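Local structure of AimR transcriptional regulator (5ZVV) at residues A[263-271]-A[283-293]; A[228-236]-A[247-255]. The protein activates transcription of the phage aimX locus as a homodimer, and is switched to an inactive monomer by the arbitrium peptide, which leads to lysogeny. All coordinates share one frame; numbering follows the deposited sequence.

How the interactions relate
Along the chain, interaction 2 comes first: helix 224-237 runs into a short turn, and helix 243-252 folds back against it, closing a helical hairpin. The chain then enters helix 260-277, where interaction 1 opens; it closes when the linker 283-290 and the start of helix 291-304 return to that helix. The two loops therefore follow in series, neither nested nor crossed. The centres of interactions 1 and 2 lie about 15 Å apart. Even so they touch directly, since Leu266 and Ala269 pack on Tyr250 and Gln263 probably hydrogen-bonds Gln254. Together they join four successive helices of the all-helical AimR family region.

Interaction 1: A[263-271]-A[283-293]; sequences QEMLDGALC and WVNYNSDNIKY
Tyr293 and Trp283 each hold CG anti to the carbonyl carbon (chi1 -55° and -54°), and these torsions carry the two rings to different parts of helix 260-277. Leu270, with the same first torsion, lays its side chain over one face of the Trp283 indole: Leu270 CB lies 3.5 Å from Trp283 CD2, while Leu270 CD1 makes a CH-pi contact 3.7 Å from the centroid of the five-membered ring of Trp283. Beside it, Asp267 OD1 approaches Trp283 CD1 at 3.6 Å, the carboxylate inclined 36° to the indole; this oxygen also accepts a hydrogen bond from Gln263 NE2. Cys271 CB continues the apolar contact.

Nearer the start of the helix, Tyr293 OH lies 3.1 Å from Glu264 O, and the ring passes close to Gly268 CA, where the absence of a side chain admits it. The Glu264 carboxylate stands almost perpendicular to the phenol, with Glu264 OE1 3.4 Å from Tyr293 CE2. A water over the centre of one Tyr293 face donates to Glu264 O and accepts from Asn285 ND2.

Linker 283-290 and the Asn290-capped first turn of helix 291-304 thus pack back on the preceding helix, a helix-linker-helix connection within the all-helical AimR family region. Leu266 and Ala269, which point away from the linker, pack on helix 224-237; Leu270 and Trp283 also touch Lys247 of helix 243-252.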
loop_
_atom_site.group_PDB
_atom_site.type_symbol
_atom_site.label_atom_id
_atom_site.label_comp_id
_atom_site.label_asym_id
_atom_site.label_seq_id
_atom_site.Cartn_x
_atom_site.Cartn_y
_atom_site.Cartn_z
ATOM N N GLN A 263 -26.907 -15.465 -0.738
ATOM C CA GLN A 263 -27.676 -16.092 -1.807
ATOM C C GLN A 263 -27.612 -15.268 -3.085
ATOM O O GLN A 263 -27.446 -15.820 -4.177
ATOM C CB GLN A 263 -29.129 -16.287 -1.376
ATOM C CG GLN A 263 -29.947 -17.105 -2.367
ATOM C CD GLN A 263 -29.465 -18.546 -2.467
ATOM O OE1 GLN A 263 -29.454 -19.277 -1.476
ATOM N NE2 GLN A 263 -29.065 -18.960 -3.667
ATOM N N GLU A 264 -27.741 -13.944 -2.970
ATOM C CA GLU A 264 -27.672 -13.096 -4.154
ATOM C C GLU A 264 -26.250 -12.982 -4.683
ATOM O O GLU A 264 -26.056 -12.747 -5.882
ATOM C CB GLU A 264 -28.244 -11.711 -3.851
ATOM C CG GLU A 264 -29.760 -11.688 -3.760
ATOM C CD GLU A 264 -30.322 -10.283 -3.668
ATOM O OE1 GLU A 264 -29.531 -9.331 -3.505
ATOM O OE2 GLU A 264 -31.558 -10.131 -3.756
HETATM N N MSE A 265 -25.249 -13.142 -3.823
HETATM C CA MSE A 265 -23.873 -13.211 -4.311
HETATM C C MSE A 265 -23.664 -14.472 -5.144
HETATM O O MSE A 265 -23.064 -14.425 -6.217
HETATM C CB MSE A 265 -22.880 -13.170 -3.154
HETATM C CG MSE A 265 -22.775 -11.816 -2.496
HETATM SE SE MSE A 265 -21.559 -11.866 -0.983
HETATM C CE MSE A 265 -21.745 -10.014 -0.384
ATOM N N LEU A 266 -24.180 -15.599 -4.650
ATOM C CA LEU A 266 -24.041 -16.860 -5.374
ATOM C C LEU A 266 -24.809 -16.824 -6.691
ATOM O O LEU A 266 -24.268 -17.170 -7.752
ATOM C CB LEU A 266 -24.525 -18.017 -4.503
ATOM C CG LEU A 266 -24.356 -19.395 -5.141
ATOM C CD1 LEU A 266 -22.882 -19.685 -5.327
ATOM C CD2 LEU A 266 -25.023 -20.467 -4.301
ATOM N N ASP A 267 -26.080 -16.414 -6.634
ATOM C CA ASP A 267 -26.872 -16.242 -7.845
ATOM C C ASP A 267 -26.174 -15.312 -8.825
ATOM O O ASP A 267 -26.198 -15.546 -10.035
ATOM C CB ASP A 267 -28.259 -15.687 -7.506
ATOM C CG ASP A 267 -29.096 -16.644 -6.679
ATOM O OD1 ASP A 267 -28.748 -17.839 -6.595
ATOM O OD2 ASP A 267 -30.123 -16.193 -6.126
ATOM N N GLY A 268 -25.554 -14.245 -8.319
ATOM C CA GLY A 268 -24.819 -13.347 -9.196
ATOM C C GLY A 268 -23.609 -14.008 -9.829
ATOM O O GLY A 268 -23.290 -13.753 -10.994
ATOM N N ALA A 269 -22.919 -14.865 -9.074
ATOM C CA ALA A 269 -21.790 -15.596 -9.640
ATOM C C ALA A 269 -22.245 -16.511 -10.768
ATOM O O ALA A 269 -21.606 -16.572 -11.828
ATOM C CB ALA A 269 -21.080 -16.400 -8.550
ATOM N N LEU A 270 -23.354 -17.227 -10.561
ATOM C CA LEU A 270 -23.861 -18.109 -11.608
ATOM C C LEU A 270 -24.403 -17.318 -12.791
ATOM O O LEU A 270 -24.323 -17.778 -13.934
ATOM C CB LEU A 270 -24.939 -19.029 -11.041
ATOM C CG LEU A 270 -24.444 -20.144 -10.122
ATOM C CD1 LEU A 270 -25.590 -20.730 -9.309
ATOM C CD2 LEU A 270 -23.759 -21.227 -10.946
ATOM N N CYS A 271 -24.953 -16.132 -12.530
ATOM C CA CYS A 271 -25.471 -15.286 -13.597
ATOM C C CYS A 271 -24.340 -14.760 -14.469
ATOM O O CYS A 271 -24.424 -14.789 -15.704
ATOM C CB CYS A 271 -26.276 -14.133 -12.995
ATOM S SG CYS A 271 -27.033 -13.040 -14.205
ATOM N N TRP A 283 -30.511 -17.134 -13.058
ATOM C CA TRP A 283 -30.127 -16.365 -11.881
ATOM C C TRP A 283 -30.129 -14.861 -12.125
ATOM O O TRP A 283 -29.523 -14.113 -11.353
ATOM C CB TRP A 283 -28.756 -16.827 -11.390
ATOM C CG TRP A 283 -28.703 -18.303 -11.160
ATOM C CD1 TRP A 283 -29.075 -18.971 -10.032
ATOM C CD2 TRP A 283 -28.276 -19.297 -12.094
ATOM N NE1 TRP A 283 -28.901 -20.321 -10.203
ATOM C CE2 TRP A 283 -28.408 -20.548 -11.462
ATOM C CE3 TRP A 283 -27.790 -19.252 -13.405
ATOM C CZ2 TRP A 283 -28.070 -21.744 -12.093
ATOM C CZ3 TRP A 283 -27.454 -20.438 -14.029
ATOM C CH2 TRP A 283 -27.596 -21.667 -13.374
ATOM N N VAL A 284 -30.797 -14.402 -13.182
ATOM C CA VAL A 284 -30.945 -12.970 -13.404
ATOM C C VAL A 284 -31.728 -12.370 -12.244
ATOM O O VAL A 284 -32.822 -12.835 -11.906
ATOM C CB VAL A 284 -31.644 -12.697 -14.744
ATOM C CG1 VAL A 284 -31.806 -11.198 -14.963
ATOM C CG2 VAL A 284 -30.868 -13.332 -15.886
ATOM N N ASN A 285 -31.163 -11.342 -11.621
ATOM C CA ASN A 285 -31.810 -10.670 -10.499
ATOM C C ASN A 285 -32.663 -9.531 -11.045
ATOM O O ASN A 285 -32.134 -8.531 -11.540
ATOM C CB ASN A 285 -30.771 -10.154 -9.508
ATOM C CG ASN A 285 -31.375 -9.769 -8.166
ATOM O OD1 ASN A 285 -32.496 -9.262 -8.091
ATOM N ND2 ASN A 285 -30.626 -10.005 -7.097
ATOM N N TYR A 286 -33.985 -9.687 -10.959
ATOM C CA TYR A 286 -34.931 -8.678 -11.415
ATOM C C TYR A 286 -35.423 -7.775 -10.292
ATOM O O TYR A 286 -36.167 -6.827 -10.558
ATOM C CB TYR A 286 -36.132 -9.353 -12.088
ATOM C CG TYR A 286 -35.795 -10.103 -13.359
ATOM C CD1 TYR A 286 -35.719 -9.441 -14.577
ATOM C CD2 TYR A 286 -35.560 -11.475 -13.345
ATOM C CE1 TYR A 286 -35.416 -10.119 -15.747
ATOM C CE2 TYR A 286 -35.255 -12.165 -14.511
ATOM C CZ TYR A 286 -35.185 -11.480 -15.710
ATOM O OH TYR A 286 -34.882 -12.149 -16.876
ATOM N N ASN A 287 -35.025 -8.040 -9.048
ATOM C CA ASN A 287 -35.541 -7.304 -7.901
ATOM C C ASN A 287 -34.415 -6.631 -7.135
ATOM O O ASN A 287 -34.287 -6.810 -5.921
ATOM C CB ASN A 287 -36.318 -8.245 -6.983
ATOM C CG ASN A 287 -37.388 -9.008 -7.726
ATOM O OD1 ASN A 287 -37.084 -9.881 -8.538
ATOM N ND2 ASN A 287 -38.646 -8.679 -7.461
ATOM N N SER A 288 -33.601 -5.849 -7.833
ATOM C CA SER A 288 -32.429 -5.253 -7.215
ATOM C C SER A 288 -32.035 -4.013 -7.999
ATOM O O SER A 288 -32.186 -3.963 -9.223
ATOM C CB SER A 288 -31.264 -6.250 -7.164
ATOM O OG SER A 288 -30.115 -5.683 -6.559
ATOM N N ASP A 289 -31.547 -3.004 -7.276
ATOM C CA ASP A 289 -30.836 -1.893 -7.895
ATOM C C ASP A 289 -29.384 -1.850 -7.436
ATOM O O ASP A 289 -28.712 -0.827 -7.598
ATOM C CB ASP A 289 -31.539 -0.558 -7.632
ATOM C CG ASP A 289 -31.685 -0.240 -6.159
ATOM O OD1 ASP A 289 -31.365 -1.098 -5.313
ATOM O OD2 ASP A 289 -32.133 0.886 -5.847
ATOM N N ASN A 290 -28.900 -2.945 -6.850
ATOM C CA ASN A 290 -27.475 -3.114 -6.608
ATOM C C ASN A 290 -26.713 -2.953 -7.917
ATOM O O ASN A 290 -27.135 -3.453 -8.962
ATOM C CB ASN A 290 -27.213 -4.493 -5.998
ATOM C CG ASN A 290 -25.745 -4.743 -5.704
ATOM O OD1 ASN A 290 -24.940 -4.946 -6.613
ATOM N ND2 ASN A 290 -25.394 -4.753 -4.422
ATOM N N ILE A 291 -25.585 -2.241 -7.856
ATOM C CA ILE A 291 -24.821 -1.954 -9.070
ATOM C C ILE A 291 -24.417 -3.245 -9.771
ATOM O O ILE A 291 -24.567 -3.382 -10.992
ATOM C CB ILE A 291 -23.593 -1.084 -8.744
ATOM C CG1 ILE A 291 -24.022 0.319 -8.310
ATOM C CG2 ILE A 291 -22.656 -1.006 -9.950
ATOM C CD1 ILE A 291 -22.865 1.205 -7.894
ATOM N N LYS A 292 -23.907 -4.217 -9.013
ATOM C CA LYS A 292 -23.391 -5.423 -9.653
ATOM C C LYS A 292 -24.509 -6.238 -10.293
ATOM O O LYS A 292 -24.365 -6.716 -11.424
ATOM C CB LYS A 292 -22.616 -6.280 -8.652
ATOM C CG LYS A 292 -21.976 -7.502 -9.300
ATOM C CD LYS A 292 -21.202 -8.357 -8.309
ATOM C CE LYS A 292 -20.569 -9.553 -9.012
ATOM N NZ LYS A 292 -19.888 -10.474 -8.062
ATOM N N TYR A 293 -25.631 -6.407 -9.590
ATOM C CA TYR A 293 -26.707 -7.229 -10.132
ATOM C C TYR A 293 -27.409 -6.530 -11.288
ATOM O O TYR A 293 -27.880 -7.194 -12.220
ATOM C CB TYR A 293 -27.693 -7.596 -9.022
ATOM C CG TYR A 293 -27.015 -8.273 -7.852
ATOM C CD1 TYR A 293 -25.931 -9.118 -8.056
ATOM C CD2 TYR A 293 -27.433 -8.044 -6.550
ATOM C CE1 TYR A 293 -25.295 -9.729 -7.000
ATOM C CE2 TYR A 293 -26.804 -8.649 -5.485
ATOM C CZ TYR A 293 -25.734 -9.492 -5.715
ATOM O OH TYR A 293 -25.099 -10.098 -4.658
HETATM O O HOH W 1 -28.298 -12.188 -7.652
#

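Interaction 2: A[228-236]-A[247-255]; sequences FFAYLTIGN and KKAYIKGQK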
loop_
_atom_site.group_PDB
_atom_site.type_symbol
_atom_site.label_atom_id
_atom_site.label_comp_id
_atom_site.label_asym_id
_atom_site.label_seq_id
_atom_site.Cartn_x
_atom_site.Cartn_y
_atom_site.Cartn_z
ATOM N N PHE A 228 -18.699 -21.072 2.224
ATOM C CA PHE A 228 -19.401 -20.384 1.145
ATOM C C PHE A 228 -18.437 -19.548 0.313
ATOM O O PHE A 228 -18.379 -19.685 -0.914
ATOM C CB PHE A 228 -20.524 -19.509 1.711
ATOM C CG PHE A 228 -21.129 -18.583 0.694
ATOM C CD1 PHE A 228 -22.048 -19.055 -0.231
ATOM C CD2 PHE A 228 -20.769 -17.246 0.652
ATOM C CE1 PHE A 228 -22.595 -18.209 -1.177
ATOM C CE2 PHE A 228 -21.317 -16.396 -0.291
ATOM C CZ PHE A 228 -22.228 -16.880 -1.206
ATOM N N PHE A 229 -17.662 -18.676 0.965
ATOM C CA PHE A 229 -16.718 -17.866 0.205
ATOM C C PHE A 229 -15.584 -18.696 -0.386
ATOM O O PHE A 229 -14.977 -18.276 -1.376
ATOM C CB PHE A 229 -16.167 -16.737 1.075
ATOM C CG PHE A 229 -17.126 -15.594 1.235
ATOM C CD1 PHE A 229 -17.439 -14.785 0.151
ATOM C CD2 PHE A 229 -17.733 -15.339 2.451
ATOM C CE1 PHE A 229 -18.330 -13.738 0.282
ATOM C CE2 PHE A 229 -18.628 -14.291 2.591
ATOM C CZ PHE A 229 -18.925 -13.489 1.504
ATOM N N ALA A 230 -15.302 -19.871 0.178
ATOM C CA ALA A 230 -14.279 -20.734 -0.396
ATOM C C ALA A 230 -14.738 -21.320 -1.727
ATOM O O ALA A 230 -14.016 -21.246 -2.731
ATOM C CB ALA A 230 -13.916 -21.840 0.591
ATOM N N TYR A 231 -15.941 -21.908 -1.757
ATOM C CA TYR A 231 -16.462 -22.433 -3.019
ATOM C C TYR A 231 -16.751 -21.315 -4.012
ATOM O O TYR A 231 -16.587 -21.505 -5.224
ATOM C CB TYR A 231 -17.716 -23.271 -2.767
ATOM C CG TYR A 231 -17.408 -24.642 -2.222
ATOM C CD1 TYR A 231 -16.774 -25.594 -3.013
ATOM C CD2 TYR A 231 -17.738 -24.987 -0.918
ATOM C CE1 TYR A 231 -16.481 -26.850 -2.523
ATOM C CE2 TYR A 231 -17.448 -26.242 -0.416
ATOM C CZ TYR A 231 -16.819 -27.170 -1.225
ATOM O OH TYR A 231 -16.526 -28.422 -0.735
ATOM N N LEU A 232 -17.177 -20.152 -3.517
ATOM C CA LEU A 232 -17.304 -18.980 -4.374
ATOM C C LEU A 232 -15.971 -18.640 -5.029
ATOM O O LEU A 232 -15.915 -18.352 -6.232
ATOM C CB LEU A 232 -17.824 -17.799 -3.552
ATOM C CG LEU A 232 -18.470 -16.631 -4.290
ATOM C CD1 LEU A 232 -19.747 -17.082 -4.985
ATOM C CD2 LEU A 232 -18.753 -15.485 -3.324
ATOM N N THR A 233 -14.881 -18.693 -4.257
ATOM C CA THR A 233 -13.567 -18.372 -4.809
ATOM C C THR A 233 -13.118 -19.415 -5.826
ATOM O O THR A 233 -12.579 -19.064 -6.880
ATOM C CB THR A 233 -12.535 -18.245 -3.687
ATOM O OG1 THR A 233 -12.921 -17.193 -2.794
ATOM C CG2 THR A 233 -11.160 -17.927 -4.260
ATOM N N ILE A 234 -13.325 -20.701 -5.528
ATOM C CA ILE A 234 -12.942 -21.755 -6.470
ATOM C C ILE A 234 -13.682 -21.576 -7.792
ATOM O O ILE A 234 -13.075 -21.535 -8.878
ATOM C CB ILE A 234 -13.205 -23.141 -5.852
ATOM C CG1 ILE A 234 -12.255 -23.389 -4.676
ATOM C CG2 ILE A 234 -13.073 -24.244 -6.902
ATOM C CD1 ILE A 234 -12.539 -24.662 -3.905
ATOM N N GLY A 235 -15.011 -21.449 -7.714
ATOM C CA GLY A 235 -15.787 -21.192 -8.913
ATOM C C GLY A 235 -15.296 -19.975 -9.669
ATOM O O GLY A 235 -15.250 -19.976 -10.900
ATOM N N ASN A 236 -14.909 -18.924 -8.942
ATOM C CA ASN A 236 -14.363 -17.742 -9.602
ATOM C C ASN A 236 -13.061 -18.063 -10.326
ATOM O O ASN A 236 -12.806 -17.541 -11.418
ATOM C CB ASN A 236 -14.150 -16.616 -8.591
ATOM C CG ASN A 236 -15.450 -16.008 -8.115
ATOM O OD1 ASN A 236 -16.501 -16.221 -8.714
ATOM N ND2 ASN A 236 -15.386 -15.238 -7.035
ATOM N N LYS A 247 -19.555 -23.950 -12.383
ATOM C CA LYS A 247 -20.928 -24.065 -11.906
ATOM C C LYS A 247 -21.039 -25.098 -10.793
ATOM O O LYS A 247 -21.815 -24.921 -9.848
ATOM C CB LYS A 247 -21.853 -24.424 -13.068
ATOM C CG LYS A 247 -23.314 -24.575 -12.683
ATOM C CD LYS A 247 -24.156 -24.979 -13.886
ATOM C CE LYS A 247 -25.634 -25.054 -13.532
ATOM N NZ LYS A 247 -26.467 -25.479 -14.690
ATOM N N LYS A 248 -20.259 -26.179 -10.879
ATOM C CA LYS A 248 -20.325 -27.215 -9.853
ATOM C C LYS A 248 -19.788 -26.706 -8.519
ATOM O O LYS A 248 -20.347 -27.017 -7.459
ATOM C CB LYS A 248 -19.561 -28.456 -10.315
ATOM C CG LYS A 248 -19.906 -29.718 -9.540
ATOM C CD LYS A 248 -19.526 -30.973 -10.319
ATOM C CE LYS A 248 -18.028 -31.062 -10.536
ATOM N NZ LYS A 248 -17.635 -32.311 -11.252
ATOM N N ALA A 249 -18.715 -25.913 -8.548
ATOM C CA ALA A 249 -18.198 -25.332 -7.309
ATOM C C ALA A 249 -19.177 -24.316 -6.727
ATOM O O ALA A 249 -19.484 -24.345 -5.524
ATOM C CB ALA A 249 -16.834 -24.689 -7.562
ATOM N N TYR A 250 -19.673 -23.404 -7.571
ATOM C CA TYR A 250 -20.697 -22.457 -7.140
ATOM C C TYR A 250 -21.854 -23.174 -6.456
ATOM O O TYR A 250 -22.264 -22.806 -5.350
ATOM C CB TYR A 250 -21.214 -21.656 -8.336
ATOM C CG TYR A 250 -20.254 -20.619 -8.865
ATOM C CD1 TYR A 250 -19.419 -19.912 -8.010
ATOM C CD2 TYR A 250 -20.189 -20.342 -10.223
ATOM C CE1 TYR A 250 -18.544 -18.958 -8.497
ATOM C CE2 TYR A 250 -19.319 -19.395 -10.718
ATOM C CZ TYR A 250 -18.500 -18.706 -9.852
ATOM O OH TYR A 250 -17.636 -17.763 -10.352
ATOM N N ILE A 251 -22.386 -24.214 -7.103
ATOM C CA ILE A 251 -23.509 -24.951 -6.530
ATOM C C ILE A 251 -23.104 -25.617 -5.222
ATOM O O ILE A 251 -23.912 -25.710 -4.290
ATOM C CB ILE A 251 -24.052 -25.971 -7.551
ATOM C CG1 ILE A 251 -24.699 -25.243 -8.731
ATOM C CG2 ILE A 251 -25.059 -26.905 -6.901
ATOM C CD1 ILE A 251 -25.174 -26.171 -9.828
ATOM N N LYS A 252 -21.850 -26.074 -5.118
ATOM C CA LYS A 252 -21.369 -26.586 -3.837
ATOM C C LYS A 252 -21.415 -25.515 -2.755
ATOM O O LYS A 252 -21.536 -25.837 -1.569
ATOM C CB LYS A 252 -19.948 -27.131 -3.973
ATOM C CG LYS A 252 -19.866 -28.498 -4.623
ATOM C CD LYS A 252 -18.430 -28.975 -4.700
ATOM C CE LYS A 252 -18.321 -30.268 -5.485
ATOM N NZ LYS A 252 -16.900 -30.686 -5.643
ATOM N N GLY A 253 -21.320 -24.243 -3.137
ATOM C CA GLY A 253 -21.475 -23.185 -2.145
ATOM C C GLY A 253 -22.893 -22.987 -1.627
ATOM O O GLY A 253 -23.068 -22.279 -0.627
ATOM N N GLN A 254 -23.897 -23.601 -2.261
ATOM C CA GLN A 254 -25.293 -23.298 -1.936
ATOM C C GLN A 254 -25.633 -23.671 -0.497
ATOM O O GLN A 254 -26.238 -22.879 0.234
ATOM C CB GLN A 254 -26.228 -24.020 -2.908
ATOM C CG GLN A 254 -27.707 -23.939 -2.540
ATOM C CD GLN A 254 -28.228 -22.515 -2.514
ATOM O OE1 GLN A 254 -28.243 -21.829 -3.535
ATOM N NE2 GLN A 254 -28.653 -22.062 -1.341
ATOM N N LYS A 255 -25.254 -24.879 -0.072
ATOM C CA LYS A 255 -25.607 -25.353 1.263
ATOM C C LYS A 255 -25.000 -24.509 2.376
ATOM O O LYS A 255 -25.391 -24.675 3.536
ATOM C CB LYS A 255 -25.171 -26.812 1.426
ATOM C CG LYS A 255 -23.662 -27.005 1.427
ATOM C CD LYS A 255 -23.274 -28.469 1.566
ATOM C CE LYS A 255 -22.901 -29.075 0.216
ATOM N NZ LYS A 255 -21.715 -28.395 -0.393
#
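Tyr250 and Asn236 form the hydrogen bond between the two helices. Tyr250 OH donates to Asn236 OD1 over a short 2.5 Å, in the carbonyl plane and on a lone pair. The amide oxygen reaches the edge of the ring, with the amide and ring planes 67° apart. With CG anti to the carbonyl carbon (chi1 -73°), the Tyr250 side chain, although its first bond points away from helix 224-237, extends back to that helix at its far end.

CH-pi contacts engage two tyrosines. Gly235 CA sits over one face of the Tyr250 ring, 3.9 Å from its centroid; with no side chain at Gly235, the ring can lie directly on the helix backbone. Five residues from the hydrogen-bonded end, Tyr231 offers a face to Lys252, whose CB lies 3.8 Å from the ring centroid. The extended lysine chain then slants across the rim, with Lys252 CD 3.6 Å from Tyr231 CE1, before its end leads away.

Apolar and backbone contacts complete the interface. Ala249 CB packs against Ile234 CG2, at 3.8 Å, and against the backbone of Gly235, while Leu232 CD1 adds a looser contact to Tyr250 CD1. Tyr231 CB lies 3.4 Å from Ala249 O, and Phe228 turns its ring edge to Gly253 O. Small residues at Gly235, Ala249 and Gly253 allow this close approach: the axes of 228-236 and 247-252 come within 7.7 Å and run antiparallel at 170°, a helical hairpin consistent with the family's membership of the TPR clan.

Helices 184-203 and 207-220 flank helix 224-237 through Ala230 and Thr233. Helix 260-277 packs on the hairpin as well, its Ala269 and Leu270 meeting Tyr250.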